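Local coordinates for 1-acyl-sn-glycerol-3-phosphate acyltransferase (Thermotoga maritima, PDB 5KYM), which catalyses transfer of an acyl chain to lysophosphatidic acid, yielding phosphatidic acid, as an integral membrane enzyme of the HX4D acyltransferase family, at residues F27-S32 / K43-E48; V183-I188 / K228-V233. All coordinates share one frame; numbering follows the deposited sequence.

Contact 1: residues F27-S32 / K43-E48; sequences FVLFRS and KYVLKE. With HGX (1-heptadecanoyl-2-tridecanoyl-3-glycerol-phosphonyl choline), chain C.
Tyr-44 lays its ring across the neighbouring helix, meeting Val-28, Arg-31 and Ser-32 at once. CG stands anti to the backbone N (chi1 165°), and the ring beyond it is flanked by these three residues. Its hydroxyl accepts a weak hydrogen bond from Arg-31, with NE 3.2 Å from Tyr-44 OH. The guanidinium and ring planes are turned 69° apart, and NH2 lies above the ring near its rim rather than over its centre. The carbonyl oxygen of Val-28 sits at the ring edge, in the plane, and CE2 lies 3.6 Å from Val-28 CG1. An alanine here removes the ring and hydroxyl, and would probably leave Arg-31 NE without this mate and open a gap beside Val-28 CG1. Arg-31 also reaches the bound lipid, one guanidinium face over HGX C3 with NH1 3.4 Å from that carbon; Phe-27 adds its ring to the same lipid wall.

One residue on, Val-45 splits its branches: CG2 packs on Ser-32 CB, whereas CG1 approaches Leu-29 CD2 at 4.1 Å. Ser-32 OG donates back to Leu-29 O (3.0 Å). Glu-48, a full turn beyond Tyr-44, offers its CG to both Val-28 methyls, 3.8 Å from CG1. Its carboxylate turns elsewhere, to Tyr-24 by hydrogen bond and to Lys-51 by salt bridge, while Val-28 also touches the bound nonane. The helix segments run antiparallel at 167°, their axes 9.7 Å apart: a hairpin of two long helices, 2-34 and 38-59, consistent with the two-helix motif that positions the active site within the membrane bilayer.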
loop_
_atom_site.group_PDB
_atom_site.type_symbol
_atom_site.label_atom_id
_atom_site.label_comp_id
_atom_site.label_asym_id
_atom_site.label_seq_id
_atom_site.Cartn_x
_atom_site.Cartn_y
_atom_site.Cartn_z
ATOM N N PHE A 27 -9.196 -11.431 -17.001
ATOM C CA PHE A 27 -8.495 -12.463 -17.694
ATOM C C PHE A 27 -7.521 -13.146 -16.779
ATOM O O PHE A 27 -7.340 -14.359 -16.876
ATOM C CB PHE A 27 -7.835 -11.866 -18.951
ATOM C CG PHE A 27 -6.995 -12.813 -19.674
ATOM C CD1 PHE A 27 -7.557 -13.778 -20.455
ATOM C CD2 PHE A 27 -5.607 -12.786 -19.519
ATOM C CE1 PHE A 27 -6.746 -14.703 -21.082
ATOM C CE2 PHE A 27 -4.795 -13.704 -20.148
ATOM C CZ PHE A 27 -5.355 -14.652 -20.922
ATOM N N VAL A 28 -6.889 -12.408 -15.883
ATOM C CA VAL A 28 -5.828 -12.999 -15.050
ATOM C C VAL A 28 -6.438 -14.009 -14.081
ATOM O O VAL A 28 -5.958 -15.158 -13.982
ATOM C CB VAL A 28 -4.992 -11.926 -14.326
ATOM C CG1 VAL A 28 -4.189 -12.499 -13.167
ATOM C CG2 VAL A 28 -4.065 -11.250 -15.319
ATOM N N LEU A 29 -7.494 -13.588 -13.382
ATOM C CA LEU A 29 -8.162 -14.473 -12.439
ATOM C C LEU A 29 -8.760 -15.635 -13.220
ATOM O O LEU A 29 -8.673 -16.797 -12.752
ATOM C CB LEU A 29 -9.283 -13.741 -11.728
ATOM C CG LEU A 29 -8.838 -12.572 -10.871
ATOM C CD1 LEU A 29 -10.052 -11.832 -10.452
ATOM C CD2 LEU A 29 -8.046 -13.025 -9.635
ATOM N N PHE A 30 -9.351 -15.337 -14.396
ATOM C CA PHE A 30 -9.910 -16.394 -15.194
ATOM C C PHE A 30 -8.856 -17.436 -15.554
ATOM O O PHE A 30 -9.106 -18.619 -15.376
ATOM C CB PHE A 30 -10.606 -15.910 -16.443
ATOM C CG PHE A 30 -11.008 -17.028 -17.364
ATOM C CD1 PHE A 30 -12.171 -17.735 -17.125
ATOM C CD2 PHE A 30 -10.231 -17.394 -18.458
ATOM C CE1 PHE A 30 -12.596 -18.763 -17.977
ATOM C CE2 PHE A 30 -10.631 -18.441 -19.306
ATOM C CZ PHE A 30 -11.812 -19.132 -19.050
ATOM N N ARG A 31 -7.681 -17.037 -16.024
ATOM C CA ARG A 31 -6.626 -18.042 -16.219
ATOM C C ARG A 31 -6.227 -18.752 -14.905
ATOM O O ARG A 31 -5.977 -19.924 -14.886
ATOM C CB ARG A 31 -5.367 -17.445 -16.807
ATOM C CG ARG A 31 -5.277 -17.358 -18.313
ATOM C CD ARG A 31 -3.963 -16.661 -18.704
ATOM N NE ARG A 31 -2.766 -17.145 -17.960
ATOM C CZ ARG A 31 -1.908 -18.075 -18.369
ATOM N NH1 ARG A 31 -2.090 -18.713 -19.525
ATOM N NH2 ARG A 31 -0.845 -18.382 -17.612
ATOM N N SER A 32 -6.124 -18.023 -13.805
ATOM C CA SER A 32 -5.655 -18.617 -12.551
ATOM C C SER A 32 -6.614 -19.675 -12.083
ATOM O O SER A 32 -6.174 -20.625 -11.421
ATOM C CB SER A 32 -5.491 -17.554 -11.441
ATOM O OG SER A 32 -6.668 -17.384 -10.659
ATOM N N LYS A 43 0.999 -17.694 -7.259
ATOM C CA LYS A 43 2.198 -16.949 -7.602
ATOM C C LYS A 43 1.877 -16.052 -8.806
ATOM O O LYS A 43 2.259 -14.888 -8.829
ATOM C CB LYS A 43 3.380 -17.853 -7.936
ATOM C CG LYS A 43 4.401 -18.129 -6.869
ATOM C CD LYS A 43 5.356 -19.290 -7.238
ATOM C CE LYS A 43 6.266 -19.045 -8.467
ATOM N NZ LYS A 43 7.520 -18.284 -8.129
ATOM N N TYR A 44 1.170 -16.602 -9.789
ATOM C CA TYR A 44 0.832 -15.896 -11.018
ATOM C C TYR A 44 -0.007 -14.690 -10.709
ATOM O O TYR A 44 0.347 -13.607 -11.126
ATOM C CB TYR A 44 0.089 -16.831 -11.986
ATOM C CG TYR A 44 -0.619 -16.166 -13.112
ATOM C CD1 TYR A 44 0.076 -15.565 -14.112
ATOM C CD2 TYR A 44 -2.001 -16.180 -13.197
ATOM C CE1 TYR A 44 -0.567 -14.979 -15.187
ATOM C CE2 TYR A 44 -2.667 -15.584 -14.269
ATOM C CZ TYR A 44 -1.934 -14.958 -15.254
ATOM O OH TYR A 44 -2.531 -14.347 -16.329
ATOM N N VAL A 45 -1.093 -14.860 -9.959
ATOM C CA VAL A 45 -1.984 -13.738 -9.680
ATOM C C VAL A 45 -1.231 -12.675 -8.895
ATOM O O VAL A 45 -1.335 -11.465 -9.206
ATOM C CB VAL A 45 -3.228 -14.113 -8.847
ATOM C CG1 VAL A 45 -4.101 -12.860 -8.593
ATOM C CG2 VAL A 45 -4.043 -15.172 -9.545
ATOM N N LEU A 46 -0.497 -13.135 -7.877
ATOM C CA LEU A 46 0.276 -12.214 -7.058
ATOM C C LEU A 46 1.291 -11.418 -7.861
ATOM O O LEU A 46 1.494 -10.247 -7.606
ATOM C CB LEU A 46 0.947 -12.920 -5.857
ATOM C CG LEU A 46 -0.006 -13.215 -4.686
ATOM C CD1 LEU A 46 0.752 -13.811 -3.553
ATOM C CD2 LEU A 46 -0.810 -12.000 -4.172
ATOM N N LYS A 47 1.917 -12.046 -8.837
ATOM C CA LYS A 47 2.968 -11.406 -9.601
ATOM C C LYS A 47 2.324 -10.374 -10.474
ATOM O O LYS A 47 2.837 -9.278 -10.575
ATOM C CB LYS A 47 3.747 -12.449 -10.407
ATOM C CG LYS A 47 5.041 -11.992 -11.033
ATOM C CD LYS A 47 6.081 -11.620 -9.969
ATOM C CE LYS A 47 6.956 -10.472 -10.440
ATOM N NZ LYS A 47 7.571 -10.778 -11.794
ATOM N N GLU A 48 1.161 -10.685 -11.046
ATOM C CA GLU A 48 0.423 -9.735 -11.909
ATOM C C GLU A 48 -0.008 -8.447 -11.226
ATOM O O GLU A 48 -0.084 -7.414 -11.886
ATOM C CB GLU A 48 -0.820 -10.399 -12.538
ATOM C CG GLU A 48 -0.568 -11.384 -13.662
ATOM C CD GLU A 48 0.318 -10.786 -14.715
ATOM O OE1 GLU A 48 0.016 -9.638 -15.198
ATOM O OE2 GLU A 48 1.372 -11.445 -14.977
HETATM O O11 HGX C . -1.402 -17.530 -24.200
HETATM C C11 HGX C . -2.296 -16.830 -23.752
HETATM C C12 HGX C . -3.523 -16.571 -24.622
HETATM C C13 HGX C . -4.529 -15.557 -24.074
HETATM C C14 HGX C . -5.430 -14.927 -25.140
HETATM C C15 HGX C . -6.870 -14.788 -24.622
HETATM C C16 HGX C . -7.864 -14.058 -25.547
HETATM C C17 HGX C . -9.218 -13.756 -24.887
HETATM C C18 HGX C . -9.674 -14.818 -23.876
HETATM O O3 HGX C . -2.125 -16.280 -22.408
HETATM C C3 HGX C . -0.886 -16.343 -21.679
HETATM C C2 HGX C . 0.053 -15.188 -22.036
HETATM C C1 HGX C . 1.473 -15.460 -21.496
HETATM O O3P HGX C . 1.513 -15.376 -20.061
HETATM O O2 HGX C . -0.519 -13.990 -21.490
HETATM C C31 HGX C . -0.220 -12.730 -22.174
HETATM O O31 HGX C . 0.853 -12.612 -22.768
HETATM C C32 HGX C . -1.207 -11.566 -22.104
HETATM C C33 HGX C . -2.443 -11.777 -22.981
HETATM C C34 HGX C . -3.327 -10.524 -23.054
HETATM C C35 HGX C . -4.823 -10.890 -23.041
HETATM C C36 HGX C . -5.823 -9.723 -22.871
HETATM C C37 HGX C . -7.246 -10.173 -23.252
HETATM C C38 HGX C . -8.419 -9.421 -22.600
HETATM C C39 HGX C . -9.686 -10.302 -22.551
HETATM C C40 HGX C . -10.990 -9.593 -22.151
HETATM O O1 HGX C . 3.567 -16.831 -19.968
HETATM P P1 HGX C . 2.769 -15.850 -19.137
HETATM O O4 HGX C . 2.251 -16.257 -17.768
HETATM O O5 HGX C . 3.683 -14.525 -18.898
HETATM C C4 HGX C . 5.009 -14.563 -18.344
HETATM C C5 HGX C . 5.894 -13.509 -19.007
#

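Contact 2: residues V183-I188 / K228-V233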
loop_
_atom_site.group_PDB
_atom_site.type_symbol
_atom_site.label_atom_id
_atom_site.label_comp_id
_atom_site.label_asym_id
_atom_site.label_seq_id
_atom_site.Cartn_x
_atom_site.Cartn_y
_atom_site.Cartn_z
ATOM N N VAL A 183 6.399 -5.732 12.237
ATOM C CA VAL A 183 6.074 -4.473 11.567
ATOM C C VAL A 183 7.231 -4.122 10.639
ATOM O O VAL A 183 8.405 -4.269 11.014
ATOM C CB VAL A 183 5.847 -3.376 12.635
ATOM C CG1 VAL A 183 5.740 -2.001 12.015
ATOM C CG2 VAL A 183 4.588 -3.707 13.399
ATOM N N LEU A 184 6.917 -3.688 9.432
ATOM C CA LEU A 184 7.964 -3.306 8.452
ATOM C C LEU A 184 7.687 -1.832 8.172
ATOM O O LEU A 184 6.808 -1.525 7.375
ATOM C CB LEU A 184 7.918 -4.159 7.164
ATOM C CG LEU A 184 8.850 -3.739 6.031
ATOM C CD1 LEU A 184 10.248 -3.983 6.496
ATOM C CD2 LEU A 184 8.609 -4.337 4.671
ATOM N N PRO A 185 8.422 -0.917 8.834
ATOM C CA PRO A 185 8.143 0.490 8.650
ATOM C C PRO A 185 8.545 0.980 7.279
ATOM O O PRO A 185 9.605 0.609 6.847
ATOM C CB PRO A 185 9.002 1.160 9.712
ATOM C CG PRO A 185 9.204 0.124 10.715
ATOM C CD PRO A 185 9.410 -1.112 9.881
ATOM N N VAL A 186 7.708 1.809 6.639
ATOM C CA VAL A 186 7.976 2.301 5.284
ATOM C C VAL A 186 7.713 3.772 5.220
ATOM O O VAL A 186 6.758 4.182 5.769
ATOM C CB VAL A 186 7.078 1.612 4.245
ATOM C CG1 VAL A 186 7.181 2.295 2.902
ATOM C CG2 VAL A 186 7.505 0.171 4.128
ATOM N N SER A 187 8.532 4.545 4.526
ATOM C CA SER A 187 8.287 5.961 4.386
ATOM C C SER A 187 8.113 6.250 2.906
ATOM O O SER A 187 8.931 5.815 2.076
ATOM C CB SER A 187 9.475 6.742 4.890
ATOM O OG SER A 187 9.877 6.354 6.181
ATOM N N ILE A 188 7.058 6.994 2.575
ATOM C CA ILE A 188 6.670 7.300 1.191
ATOM C C ILE A 188 6.820 8.800 1.013
ATOM O O ILE A 188 6.275 9.591 1.842
ATOM C CB ILE A 188 5.200 6.994 0.981
ATOM C CG1 ILE A 188 4.924 5.489 1.165
ATOM C CG2 ILE A 188 4.751 7.466 -0.407
ATOM C CD1 ILE A 188 3.471 5.056 0.972
ATOM N N LYS A 228 5.034 4.595 18.963
ATOM C CA LYS A 228 5.917 5.718 19.001
ATOM C C LYS A 228 7.247 5.449 18.312
ATOM O O LYS A 228 7.848 6.382 17.782
ATOM C CB LYS A 228 6.051 6.211 20.437
ATOM C CG LYS A 228 4.714 6.805 20.957
ATOM C CD LYS A 228 3.952 7.795 20.029
ATOM C CE LYS A 228 4.805 8.998 19.540
ATOM N NZ LYS A 228 4.936 10.081 20.582
ATOM N N TYR A 229 7.699 4.197 18.286
ATOM C CA TYR A 229 9.031 3.849 17.769
ATOM C C TYR A 229 8.954 3.876 16.275
ATOM O O TYR A 229 9.799 4.477 15.563
ATOM C CB TYR A 229 9.497 2.480 18.315
ATOM C CG TYR A 229 10.840 2.014 17.807
ATOM C CD1 TYR A 229 10.932 1.242 16.681
ATOM C CD2 TYR A 229 12.002 2.272 18.481
ATOM C CE1 TYR A 229 12.150 0.841 16.178
ATOM C CE2 TYR A 229 13.222 1.838 18.018
ATOM C CZ TYR A 229 13.283 1.125 16.859
ATOM O OH TYR A 229 14.462 0.641 16.303
ATOM N N VAL A 230 7.891 3.226 15.812
ATOM C CA VAL A 230 7.626 3.077 14.387
ATOM C C VAL A 230 7.337 4.453 13.760
ATOM O O VAL A 230 7.891 4.803 12.734
ATOM C CB VAL A 230 6.479 2.071 14.159
ATOM C CG1 VAL A 230 6.084 2.038 12.679
ATOM C CG2 VAL A 230 6.899 0.680 14.610
ATOM N N GLU A 231 6.486 5.227 14.424
ATOM C CA GLU A 231 6.234 6.633 14.098
ATOM C C GLU A 231 7.465 7.480 13.909
ATOM O O GLU A 231 7.509 8.187 12.909
ATOM C CB GLU A 231 5.303 7.316 15.118
ATOM C CG GLU A 231 4.722 8.609 14.567
ATOM C CD GLU A 231 3.677 9.313 15.406
ATOM O OE1 GLU A 231 3.388 8.922 16.553
ATOM O OE2 GLU A 231 3.151 10.303 14.868
ATOM N N GLU A 232 8.455 7.424 14.812
ATOM C CA GLU A 232 9.699 8.216 14.594
ATOM C C GLU A 232 10.419 7.687 13.433
ATOM O O GLU A 232 10.852 8.489 12.611
ATOM C CB GLU A 232 10.679 8.378 15.780
ATOM C CG GLU A 232 10.332 9.499 16.804
ATOM C CD GLU A 232 9.242 10.525 16.367
ATOM O OE1 GLU A 232 9.593 11.547 15.691
ATOM O OE2 GLU A 232 8.035 10.316 16.703
ATOM N N VAL A 233 10.511 6.363 13.327
ATOM C CA VAL A 233 11.198 5.722 12.161
ATOM C C VAL A 233 10.635 6.179 10.802
ATOM O O VAL A 233 11.385 6.594 9.913
ATOM C CB VAL A 233 11.163 4.170 12.224
ATOM C CG1 VAL A 233 11.715 3.575 10.934
ATOM C CG2 VAL A 233 11.944 3.652 13.435
#
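Val-183 and Val-230 meet tip to tip, each reaching out from its own backbone, and bring Val-183 CG1 to 3.9 Å from Val-230 CG2. Here the packing is closest to a conventional hydrophobic core. Val-230 CG1 stands anti to its backbone N (chi1 173°) and approaches Pro-185, lying 4.2 Å from its CG with the two side chains at about a right angle. Pro-185 thus sits between two helix valines: its CB is 3.8 Å from CG1 of Val-233, one helical turn after Val-230. Val-81 of strand 79-82 touches both Val-183 and Val-230 and continues the apolar layer into the neighbouring strand.

Helix against sheet is the general plan of an alpha-beta domain, and here helix 223-243 covers one face of the mixed five-stranded sheet. The segment axes pass 8.4 Å apart at 31°, and the strand's alternation divides its residues: Val-183, Pro-185 and Ser-187 turn to the helix, whereas Leu-184 and Val-186 point to the other face.

The fit is looser toward Ser-187, whose OG stays 4.0 Å from Val-233 O and is not bonded to it. That hydroxyl is satisfied instead by two hydrogen bonds: one with the carbonyl oxygen of Val-234 ties the strand to helix 223-243 just beyond the valines, and one with His-212 NE2 goes to the loop after strand 207-211. On the solvent side the pattern changes entirely: Lys-228 and Glu-232 are exposed and stand well clear of the strand. Tyr-229 is exposed too, but touches Val-215.

Contact 1 and contact 2 lie on opposite sides of the chain's centre, 31 Å apart between their centres and about 15 Å between nearest atoms, so neither touches the other. The first belongs to the membrane side of the enzyme, with the lipid against Arg-31 and Phe-27 and nonane against Val-28; the second lies within the alpha-beta domain. Val-28 and Leu-29 rest on Tyr-117 of helix 114-120. In contact 2, Ile-188, near the end of strand 183-189, hydrogen-bonds through its N to Asn-83 OD1 and touches Asp-89, the aspartate of the HX4D motif. The active site is therefore probably closer to 183-188 than to the helix pair.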